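Local coordinates for EVE domain-containing protein (Pseudomonas syringae pv. tomato str. DC3000, PDB 2EVE) that is of unknown function but carries an EVE domain, related to the PUA and ASCH domains, and so may bind a modified nucleic acid or nucleotide, at residues 4-9 with 45-50; 35-40 with 134-139. All blocks are in the same frame, centred on the assembly; numbering follows the deposited sequence.

Contact 1: 4-9 with 45-50. With 144 (tris-hydroxymethyl-methyl-ammonium), chain D.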
ATOM      1  N   TRP A   4      -2.885  -7.813   1.738  1.00 10.31           N
ATOM      2  CA  TRP A   4      -2.381  -6.619   2.400  1.00  8.02           C
ATOM      3  C   TRP A   4      -3.108  -5.375   1.916  1.00  8.83           C
ATOM      4  O   TRP A   4      -4.023  -5.444   1.094  1.00  8.69           O
ATOM      5  CB  TRP A   4      -0.888  -6.435   2.093  1.00  9.56           C
ATOM      6  CG  TRP A   4      -0.066  -7.670   2.211  1.00 10.05           C
ATOM      7  CD1 TRP A   4       0.083  -8.658   1.277  1.00  9.56           C
ATOM      8  CD2 TRP A   4       0.701  -8.072   3.346  1.00  8.66           C
ATOM      9  NE1 TRP A   4       0.893  -9.654   1.765  1.00  9.30           N
ATOM     10  CE2 TRP A   4       1.284  -9.321   3.036  1.00 10.29           C
ATOM     11  CE3 TRP A   4       0.948  -7.500   4.599  1.00 11.00           C
ATOM     12  CZ2 TRP A   4       2.102 -10.009   3.936  1.00 11.21           C
ATOM     13  CZ3 TRP A   4       1.763  -8.186   5.495  1.00 10.31           C
ATOM     14  CH2 TRP A   4       2.326  -9.427   5.159  1.00 10.66           C
ATOM     15  N   LEU A   5      -2.681  -4.235   2.444  1.00  8.53           N
ATOM     16  CA  LEU A   5      -3.209  -2.938   2.050  1.00  7.85           C
ATOM     17  C   LEU A   5      -2.046  -1.959   2.149  1.00  7.80           C
ATOM     18  O   LEU A   5      -1.284  -1.982   3.118  1.00  8.48           O
ATOM     19  CB  LEU A   5      -4.366  -2.496   2.963  1.00  7.24           C
ATOM     20  CG  LEU A   5      -4.999  -1.142   2.617  1.00  8.93           C
ATOM     21  CD1 LEU A   5      -6.490  -1.140   2.943  1.00 10.49           C
ATOM     22  CD2 LEU A   5      -4.282  -0.038   3.375  1.00  9.00           C
HETATM   23  N   MSE A   6      -1.890  -1.124   1.127  1.00  8.27           N
HETATM   24  CA  MSE A   6      -0.829  -0.124   1.110  1.00  8.17           C
HETATM   25  C   MSE A   6      -1.391   1.226   0.673  1.00  8.17           C
HETATM   26  O   MSE A   6      -2.247   1.289  -0.208  1.00  9.64           O
HETATM   27  CB  MSE A   6       0.304  -0.557   0.179  1.00 11.10           C
HETATM   28  CG  MSE A   6       0.943  -1.885   0.577  1.00  9.79           C
HETATM   29 SE   MSE A   6       2.717  -2.119  -0.170  1.00 21.93          SE
HETATM   30  CE  MSE A   6       2.150  -2.456  -1.967  1.00 11.00           C
ATOM     31  N   LYS A   7      -0.888   2.294   1.289  1.00  7.96           N
ATOM     32  CA  LYS A   7      -1.351   3.654   1.022  1.00  9.60           C
ATOM     33  C   LYS A   7      -0.510   4.466   0.043  1.00 10.16           C
ATOM     34  O   LYS A   7       0.712   4.334  -0.003  1.00 10.56           O
ATOM     35  CB  LYS A   7      -1.431   4.440   2.333  1.00 10.84           C
ATOM     36  CG  LYS A   7      -2.319   3.823   3.391  1.00 12.22           C
ATOM     37  CD  LYS A   7      -2.364   4.704   4.633  1.00 16.54           C
ATOM     38  CE  LYS A   7      -3.227   4.086   5.716  1.00 19.88           C
ATOM     39  NZ  LYS A   7      -3.273   4.928   6.943  1.00 22.33           N
ATOM     40  N   SER A   8      -1.184   5.322  -0.723  1.00  9.89           N
ATOM     41  CA  SER A   8      -0.525   6.194  -1.687  1.00 10.26           C
ATOM     42  C   SER A   8      -1.396   7.398  -2.026  1.00 11.45           C
ATOM     43  O   SER A   8      -2.603   7.262  -2.219  1.00 10.76           O
ATOM     44  CB  SER A   8      -0.212   5.434  -2.978  1.00 10.70           C
ATOM     45  OG  SER A   8       0.484   6.271  -3.897  1.00 11.19           O
ATOM     46  N   GLU A   9      -0.782   8.575  -2.090  1.00 12.16           N
ATOM     47  CA  GLU A   9      -1.510   9.784  -2.454  1.00 14.42           C
ATOM     48  C   GLU A   9      -1.698   9.687  -3.964  1.00 13.84           C
ATOM     49  O   GLU A   9      -0.725   9.580  -4.708  1.00 13.08           O
ATOM     50  CB  GLU A   9      -0.697  11.029  -2.108  1.00 18.32           C
ATOM     51  CG  GLU A   9      -0.474  11.234  -0.627  1.00 25.40           C
ATOM     52  CD  GLU A   9       0.244  12.533  -0.322  1.00 29.26           C
ATOM     53  OE1 GLU A   9       0.507  12.797   0.870  1.00 33.24           O
ATOM     54  OE2 GLU A   9       0.541  13.290  -1.270  1.00 32.49           O
ATOM     55  N   ASP A  45       1.144 -12.270  -3.757  1.00  9.95           N
ATOM     56  CA  ASP A  45       0.270 -11.695  -2.738  1.00  9.44           C
ATOM     57  C   ASP A  45      -0.467 -10.530  -3.382  1.00  9.55           C
ATOM     58  O   ASP A  45       0.045  -9.897  -4.307  1.00 10.04           O
ATOM     59  CB  ASP A  45       1.075 -11.164  -1.547  1.00  9.21           C
ATOM     60  CG  ASP A  45       1.584 -12.266  -0.633  1.00 11.93           C
ATOM     61  OD1 ASP A  45       1.277 -13.454  -0.871  1.00 11.11           O
ATOM     62  OD2 ASP A  45       2.299 -11.932   0.331  1.00  9.57           O
ATOM     63  N   GLU A  46      -1.672 -10.251  -2.905  1.00  9.36           N
ATOM     64  CA  GLU A  46      -2.450  -9.144  -3.443  1.00  9.71           C
ATOM     65  C   GLU A  46      -2.647  -8.096  -2.365  1.00  9.69           C
ATOM     66  O   GLU A  46      -2.573  -8.403  -1.175  1.00  9.35           O
ATOM     67  CB  GLU A  46      -3.805  -9.643  -3.946  1.00 11.01           C
ATOM     68  CG  GLU A  46      -3.700 -10.508  -5.188  1.00 14.27           C
ATOM     69  CD  GLU A  46      -5.016 -11.166  -5.550  1.00 18.75           C
ATOM     70  OE1 GLU A  46      -5.496 -12.008  -4.761  1.00 22.97           O
ATOM     71  OE2 GLU A  46      -5.565 -10.845  -6.622  1.00 20.63           O
ATOM     72  N   PHE A  47      -2.892  -6.857  -2.775  1.00  8.91           N
ATOM     73  CA  PHE A  47      -3.098  -5.787  -1.808  1.00  7.99           C
ATOM     74  C   PHE A  47      -4.105  -4.768  -2.289  1.00 10.58           C
ATOM     75  O   PHE A  47      -4.270  -4.556  -3.493  1.00  9.85           O
ATOM     76  CB  PHE A  47      -1.771  -5.072  -1.509  1.00  8.32           C
ATOM     77  CG  PHE A  47      -1.250  -4.239  -2.655  1.00  8.19           C
ATOM     78  CD1 PHE A  47      -1.582  -2.891  -2.769  1.00  8.62           C
ATOM     79  CD2 PHE A  47      -0.419  -4.804  -3.617  1.00  9.18           C
ATOM     80  CE1 PHE A  47      -1.094  -2.120  -3.829  1.00  9.64           C
ATOM     81  CE2 PHE A  47       0.071  -4.044  -4.679  1.00  9.58           C
ATOM     82  CZ  PHE A  47      -0.263  -2.705  -4.784  1.00  8.22           C
ATOM     83  N   PHE A  48      -4.793  -4.150  -1.336  1.00  7.59           N
ATOM     84  CA  PHE A  48      -5.741  -3.102  -1.668  1.00  8.53           C
ATOM     85  C   PHE A  48      -4.947  -1.816  -1.817  1.00  8.20           C
ATOM     86  O   PHE A  48      -4.120  -1.484  -0.967  1.00  8.18           O
ATOM     87  CB  PHE A  48      -6.785  -2.933  -0.565  1.00  8.54           C
ATOM     88  CG  PHE A  48      -7.828  -4.001  -0.558  1.00 11.13           C
ATOM     89  CD1 PHE A  48      -8.488  -4.349  -1.733  1.00 10.08           C
ATOM     90  CD2 PHE A  48      -8.157  -4.662   0.618  1.00 11.10           C
ATOM     91  CE1 PHE A  48      -9.461  -5.340  -1.735  1.00  9.76           C
ATOM     92  CE2 PHE A  48      -9.129  -5.655   0.626  1.00 13.22           C
ATOM     93  CZ  PHE A  48      -9.783  -5.996  -0.552  1.00 11.56           C
ATOM     94  N   PHE A  49      -5.193  -1.114  -2.917  1.00  8.01           N
ATOM     95  CA  PHE A  49      -4.527   0.150  -3.219  1.00  9.01           C
ATOM     96  C   PHE A  49      -5.395   1.242  -2.591  1.00  9.54           C
ATOM     97  O   PHE A  49      -6.476   1.558  -3.091  1.00 10.56           O
ATOM     98  CB  PHE A  49      -4.449   0.323  -4.746  1.00  9.35           C
ATOM     99  CG  PHE A  49      -3.470   1.378  -5.214  1.00  6.74           C
ATOM    100  CD1 PHE A  49      -3.556   2.696  -4.771  1.00  9.70           C
ATOM    101  CD2 PHE A  49      -2.493   1.051  -6.155  1.00  7.43           C
ATOM    102  CE1 PHE A  49      -2.678   3.678  -5.263  1.00  9.46           C
ATOM    103  CE2 PHE A  49      -1.619   2.017  -6.649  1.00  7.29           C
ATOM    104  CZ  PHE A  49      -1.707   3.333  -6.205  1.00  8.84           C
ATOM    105  N   TYR A  50      -4.920   1.811  -1.490  1.00  8.70           N
ATOM    106  CA  TYR A  50      -5.663   2.839  -0.771  1.00  9.06           C
ATOM    107  C   TYR A  50      -5.181   4.254  -1.090  1.00  8.94           C
ATOM    108  O   TYR A  50      -4.000   4.570  -0.940  1.00 11.19           O
ATOM    109  CB  TYR A  50      -5.557   2.558   0.735  1.00  9.13           C
ATOM    110  CG  TYR A  50      -6.262   3.556   1.626  1.00  9.87           C
ATOM    111  CD1 TYR A  50      -5.646   4.751   1.995  1.00 11.50           C
ATOM    112  CD2 TYR A  50      -7.546   3.301   2.100  1.00 12.23           C
ATOM    113  CE1 TYR A  50      -6.297   5.673   2.816  1.00 12.91           C
ATOM    114  CE2 TYR A  50      -8.205   4.214   2.919  1.00 12.29           C
ATOM    115  CZ  TYR A  50      -7.578   5.392   3.271  1.00 13.65           C
ATOM    116  OH  TYR A  50      -8.230   6.290   4.078  1.00 15.88           O
TER
HETATM  117  C1  144 D 303      -4.648   9.941   4.767  1.00 26.65           C
HETATM  118  N   144 D 303      -4.503   8.981   5.853  1.00 29.02           N
HETATM  119  C2  144 D 303      -5.847   8.375   6.134  1.00 29.15           C
HETATM  120  O2  144 D 303      -7.069   8.254   5.379  1.00 30.24           O
HETATM  121  C3  144 D 303      -3.889   9.766   7.006  1.00 28.61           C
HETATM  122  O3  144 D 303      -3.630   8.986   8.192  1.00 31.08           O
HETATM  123  C4  144 D 303      -3.621   7.922   5.319  1.00 29.31           C
HETATM  124  O4  144 D 303      -2.094   8.047   4.865  1.00 33.20           O
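Met-6 and Phe-47 meet at about a right angle: the selenomethionine methyl CE stands over the centre of the ring, 3.5 Å from the Phe-47 centroid and 4° off its normal. That is a CH-pi contact within a Met-aromatic pair, and the chain's bend at its last torsion turns CE onto the face. On the same side of the sheet, Trp-4 has CG beside its backbone N, which swings the indole towards Asp-45. NE1 of Trp-4 gives a fairly straight bond, 161° at the hydrogen, to OD2 of Asp-45 at 3.0 Å. The acceptor lies near the indole plane, whereas the donor meets the carboxylate from above its plane. Backbone N of Ala-42 also bonds to OD2 and that of Ala-2 to OD1, so three nitrogens, one of the indole and two of the backbone, bond to the carboxylate.

The other side carries Leu-5, Lys-7, Phe-48 and Tyr-50. CD1 of Leu-5 packs on CB of Phe-48 at 4.0 Å, while CD2 reaches CB of Tyr-50. Lys-7 and Tyr-50 run side by side in the same direction, CG of the lysine 3.7 Å from CD1 of the ring. Both extend to the bound tris-hydroxymethyl-methyl-ammonium: Tyr-50 OH shares a hydrogen bond of 2.6 Å with its O2, and CD of Lys-7 lies 3.4 Å from O4.

Between the two faces, the two strands give and accept backbone bonds in alternation, from Trp-4 N to Glu-46 O through to Ser-8 N to Tyr-50 O, the latter 2.9 Å long. Five such bonds and the 31° between strand directions identify a twisted parallel pair inside the mixed sheet of the PUA-like EVE domain, with the ligand pocket at its C-terminal end.

Contact 2: 35-40 with 134-139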
ATOM      1  N   ARG A  35       7.585  -1.049   6.960  1.00  7.18           N
ATOM      2  CA  ARG A  35       8.691  -1.656   6.223  1.00  7.59           C
ATOM      3  C   ARG A  35       8.763  -3.140   6.526  1.00  8.30           C
ATOM      4  O   ARG A  35       8.927  -3.963   5.625  1.00  7.43           O
ATOM      5  CB  ARG A  35      10.036  -1.030   6.614  1.00  7.35           C
ATOM      6  CG  ARG A  35      11.241  -1.725   5.960  1.00  7.53           C
ATOM      7  CD  ARG A  35      12.547  -1.499   6.724  1.00  9.55           C
ATOM      8  NE  ARG A  35      12.582  -2.246   7.981  1.00  9.38           N
ATOM      9  CZ  ARG A  35      13.650  -2.329   8.774  1.00  8.38           C
ATOM     10  NH1 ARG A  35      14.777  -1.708   8.443  1.00  9.91           N
ATOM     11  NH2 ARG A  35      13.593  -3.033   9.896  1.00  9.13           N
ATOM     12  N   ASN A  36       8.648  -3.485   7.802  1.00  7.73           N
ATOM     13  CA  ASN A  36       8.735  -4.886   8.177  1.00  6.95           C
ATOM     14  C   ASN A  36       7.628  -5.713   7.535  1.00  7.31           C
ATOM     15  O   ASN A  36       7.879  -6.832   7.087  1.00  7.34           O
ATOM     16  CB  ASN A  36       8.752  -5.024   9.700  1.00  8.51           C
ATOM     17  CG  ASN A  36      10.064  -4.541  10.303  1.00  7.26           C
ATOM     18  OD1 ASN A  36      11.079  -4.446   9.606  1.00  8.27           O
ATOM     19  ND2 ASN A  36      10.055  -4.251  11.601  1.00  8.82           N
ATOM     20  N   PHE A  37       6.412  -5.176   7.478  1.00  6.56           N
ATOM     21  CA  PHE A  37       5.329  -5.904   6.826  1.00  6.09           C
ATOM     22  C   PHE A  37       5.658  -6.038   5.339  1.00  7.16           C
ATOM     23  O   PHE A  37       5.520  -7.111   4.752  1.00  7.64           O
ATOM     24  CB  PHE A  37       3.992  -5.175   6.985  1.00  6.57           C
ATOM     25  CG  PHE A  37       3.289  -5.466   8.280  1.00  7.43           C
ATOM     26  CD1 PHE A  37       3.045  -6.778   8.672  1.00  7.30           C
ATOM     27  CD2 PHE A  37       2.852  -4.430   9.097  1.00  9.40           C
ATOM     28  CE1 PHE A  37       2.373  -7.060   9.864  1.00  6.53           C
ATOM     29  CE2 PHE A  37       2.178  -4.699  10.294  1.00  9.67           C
ATOM     30  CZ  PHE A  37       1.940  -6.015  10.676  1.00  9.81           C
ATOM     31  N   LEU A  38       6.106  -4.943   4.730  1.00  7.53           N
ATOM     32  CA  LEU A  38       6.444  -4.952   3.312  1.00  6.69           C
ATOM     33  C   LEU A  38       7.466  -6.042   2.992  1.00  8.43           C
ATOM     34  O   LEU A  38       7.359  -6.725   1.975  1.00  6.80           O
ATOM     35  CB  LEU A  38       6.973  -3.572   2.897  1.00  7.65           C
ATOM     36  CG  LEU A  38       7.326  -3.341   1.424  1.00  7.54           C
ATOM     37  CD1 LEU A  38       7.069  -1.886   1.067  1.00  9.76           C
ATOM     38  CD2 LEU A  38       8.773  -3.718   1.165  1.00 10.03           C
ATOM     39  N   ARG A  39       8.446  -6.215   3.872  1.00  6.79           N
ATOM     40  CA  ARG A  39       9.479  -7.226   3.671  1.00  6.63           C
ATOM     41  C   ARG A  39       8.951  -8.660   3.738  1.00  7.72           C
ATOM     42  O   ARG A  39       9.599  -9.576   3.237  1.00  8.55           O
ATOM     43  CB  ARG A  39      10.599  -7.039   4.697  1.00  5.02           C
ATOM     44  CG  ARG A  39      11.480  -5.831   4.424  1.00  6.72           C
ATOM     45  CD  ARG A  39      12.498  -5.645   5.533  1.00  5.74           C
ATOM     46  NE  ARG A  39      13.531  -4.682   5.162  1.00  6.57           N
ATOM     47  CZ  ARG A  39      14.563  -4.369   5.938  1.00  7.52           C
ATOM     48  NH1 ARG A  39      14.698  -4.935   7.134  1.00  8.21           N
ATOM     49  NH2 ARG A  39      15.475  -3.504   5.508  1.00  8.68           N
ATOM     50  N   THR A  40       7.790  -8.866   4.355  1.00  8.64           N
ATOM     51  CA  THR A  40       7.242 -10.216   4.440  1.00  7.86           C
ATOM     52  C   THR A  40       6.280 -10.542   3.299  1.00  8.16           C
ATOM     53  O   THR A  40       5.792 -11.673   3.193  1.00  8.49           O
ATOM     54  CB  THR A  40       6.529 -10.486   5.795  1.00  6.78           C
ATOM     55  OG1 THR A  40       5.377  -9.639   5.938  1.00  7.03           O
ATOM     56  CG2 THR A  40       7.492 -10.248   6.952  1.00  8.28           C
ATOM     57  N   VAL A 134       1.343   0.394   5.536  1.00 11.03           N
ATOM     58  CA  VAL A 134       1.394  -0.947   4.948  1.00 10.35           C
ATOM     59  C   VAL A 134       0.922  -1.885   6.053  1.00 10.10           C
ATOM     60  O   VAL A 134       1.471  -1.882   7.157  1.00 11.02           O
ATOM     61  CB  VAL A 134       2.821  -1.341   4.507  1.00 11.20           C
ATOM     62  CG1 VAL A 134       2.805  -2.739   3.908  1.00 10.11           C
ATOM     63  CG2 VAL A 134       3.351  -0.337   3.486  1.00 11.82           C
HETATM   64  N   MSE A 135      -0.090  -2.692   5.755  1.00  9.79           N
HETATM   65  CA  MSE A 135      -0.661  -3.574   6.764  1.00  9.10           C
HETATM   66  C   MSE A 135      -1.197  -4.876   6.206  1.00  9.61           C
HETATM   67  O   MSE A 135      -1.539  -4.972   5.027  1.00  9.87           O
HETATM   68  CB  MSE A 135      -1.826  -2.862   7.440  1.00 10.75           C
HETATM   69  CG  MSE A 135      -2.976  -2.605   6.462  1.00 11.78           C
HETATM   70 SE   MSE A 135      -4.359  -1.440   7.132  1.00 19.85          SE
HETATM   71  CE  MSE A 135      -3.330   0.188   7.068  1.00 14.33           C
ATOM     72  N   PRO A 136      -1.286  -5.903   7.059  1.00  9.83           N
ATOM     73  CA  PRO A 136      -1.812  -7.190   6.611  1.00  9.08           C
ATOM     74  C   PRO A 136      -3.339  -7.087   6.580  1.00 10.17           C
ATOM     75  O   PRO A 136      -3.926  -6.229   7.242  1.00 10.93           O
ATOM     76  CB  PRO A 136      -1.319  -8.158   7.689  1.00 10.90           C
ATOM     77  CG  PRO A 136      -1.339  -7.312   8.918  1.00 10.48           C
ATOM     78  CD  PRO A 136      -0.771  -5.990   8.439  1.00 10.41           C
ATOM     79  N   VAL A 137      -3.967  -7.944   5.788  1.00 10.04           N
ATOM     80  CA  VAL A 137      -5.420  -7.994   5.677  1.00  9.85           C
ATOM     81  C   VAL A 137      -5.758  -9.480   5.761  1.00 10.49           C
ATOM     82  O   VAL A 137      -5.201 -10.281   5.011  1.00 11.35           O
ATOM     83  CB  VAL A 137      -5.912  -7.421   4.316  1.00  9.50           C
ATOM     84  CG1 VAL A 137      -7.406  -7.675   4.147  1.00 10.45           C
ATOM     85  CG2 VAL A 137      -5.631  -5.923   4.245  1.00  9.08           C
ATOM     86  N   THR A 138      -6.641  -9.856   6.684  1.00  9.83           N
ATOM     87  CA  THR A 138      -7.007 -11.262   6.831  1.00 11.18           C
ATOM     88  C   THR A 138      -7.889 -11.699   5.671  1.00 11.32           C
ATOM     89  O   THR A 138      -8.441 -10.866   4.953  1.00 11.45           O
ATOM     90  CB  THR A 138      -7.781 -11.520   8.138  1.00 10.82           C
ATOM     91  OG1 THR A 138      -9.060 -10.879   8.069  1.00 12.25           O
ATOM     92  CG2 THR A 138      -7.006 -10.990   9.333  1.00 12.06           C
ATOM     93  N   ALA A 139      -8.014 -13.008   5.487  1.00 13.78           N
ATOM     94  CA  ALA A 139      -8.844 -13.537   4.415  1.00 13.81           C
ATOM     95  C   ALA A 139     -10.285 -13.083   4.607  1.00 14.12           C
ATOM     96  O   ALA A 139     -10.990 -12.799   3.639  1.00 13.16           O
ATOM     97  CB  ALA A 139      -8.770 -15.062   4.396  1.00 15.91           C
TER
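With CG of Phe-37 beside its backbone N and anti to the carbonyl carbon (chi1 -84°), the ring leans from the helix over the strand and turns one face to Pro-136. CD of the proline sits over the centre of that face, 3.5 Å from the Phe-37 centroid and 13° off the normal. All six ring carbons lie within about 4.1 Å of CD, consistent with a CH-pi contact over the face; the two side chains approach at a slant. Pro-136 CG touches the far end of the ring, 3.8 Å from Phe-37 CE1.

Val-134 packs closer to the helix backbone. Its CG1 branch comes 4.1 Å from Phe-37 CB and lies near Leu-38 N, with Leu-38 CB at a looser distance. Val-134 O lies 3.5 Å from Phe-37 CD2; this buried carbonyl has no hydrogen-bonding partner in the model. No hydrogen bond joins the segments; the contact rests mainly on apolar and CH-pi packing.

Within the helix, Phe-37 O receives both N and OG1 of Thr-40, the hydroxyl at 2.8 Å. Trp-4 of strand 3-8 touches Phe-37, Thr-40 and Pro-136, extending the packing to the neighbouring strand. Helix 32-40 thus packs across outermost strand 134-137, their local axes 7.3 Å apart and inclined by 53°, a helix-on-sheet contact at one border of the EVE domain's mixed sheet.

In the fold
From the N terminus, strand 3-8 runs first; helices 15-21 and 32-40 and short strand 23-26 follow before strand 46-51 returns parallel to it, so contact 1 closes a 35-residue connection between adjacent parallel strands. Helix 32-40 lies within that loop, and contact 2 joins it to strand 134-137 across 93 residues that include strands 46-51, 58-71 and 95-110. The two closures therefore cross. They meet at strand 3-8, which is flanked by 46-51 and 134-137: Leu-5 N lies 2.9 Å from Met-135 O, a probable hydrogen bond joining the two strands. Together the contacts link interior strands, border strand and covering helix.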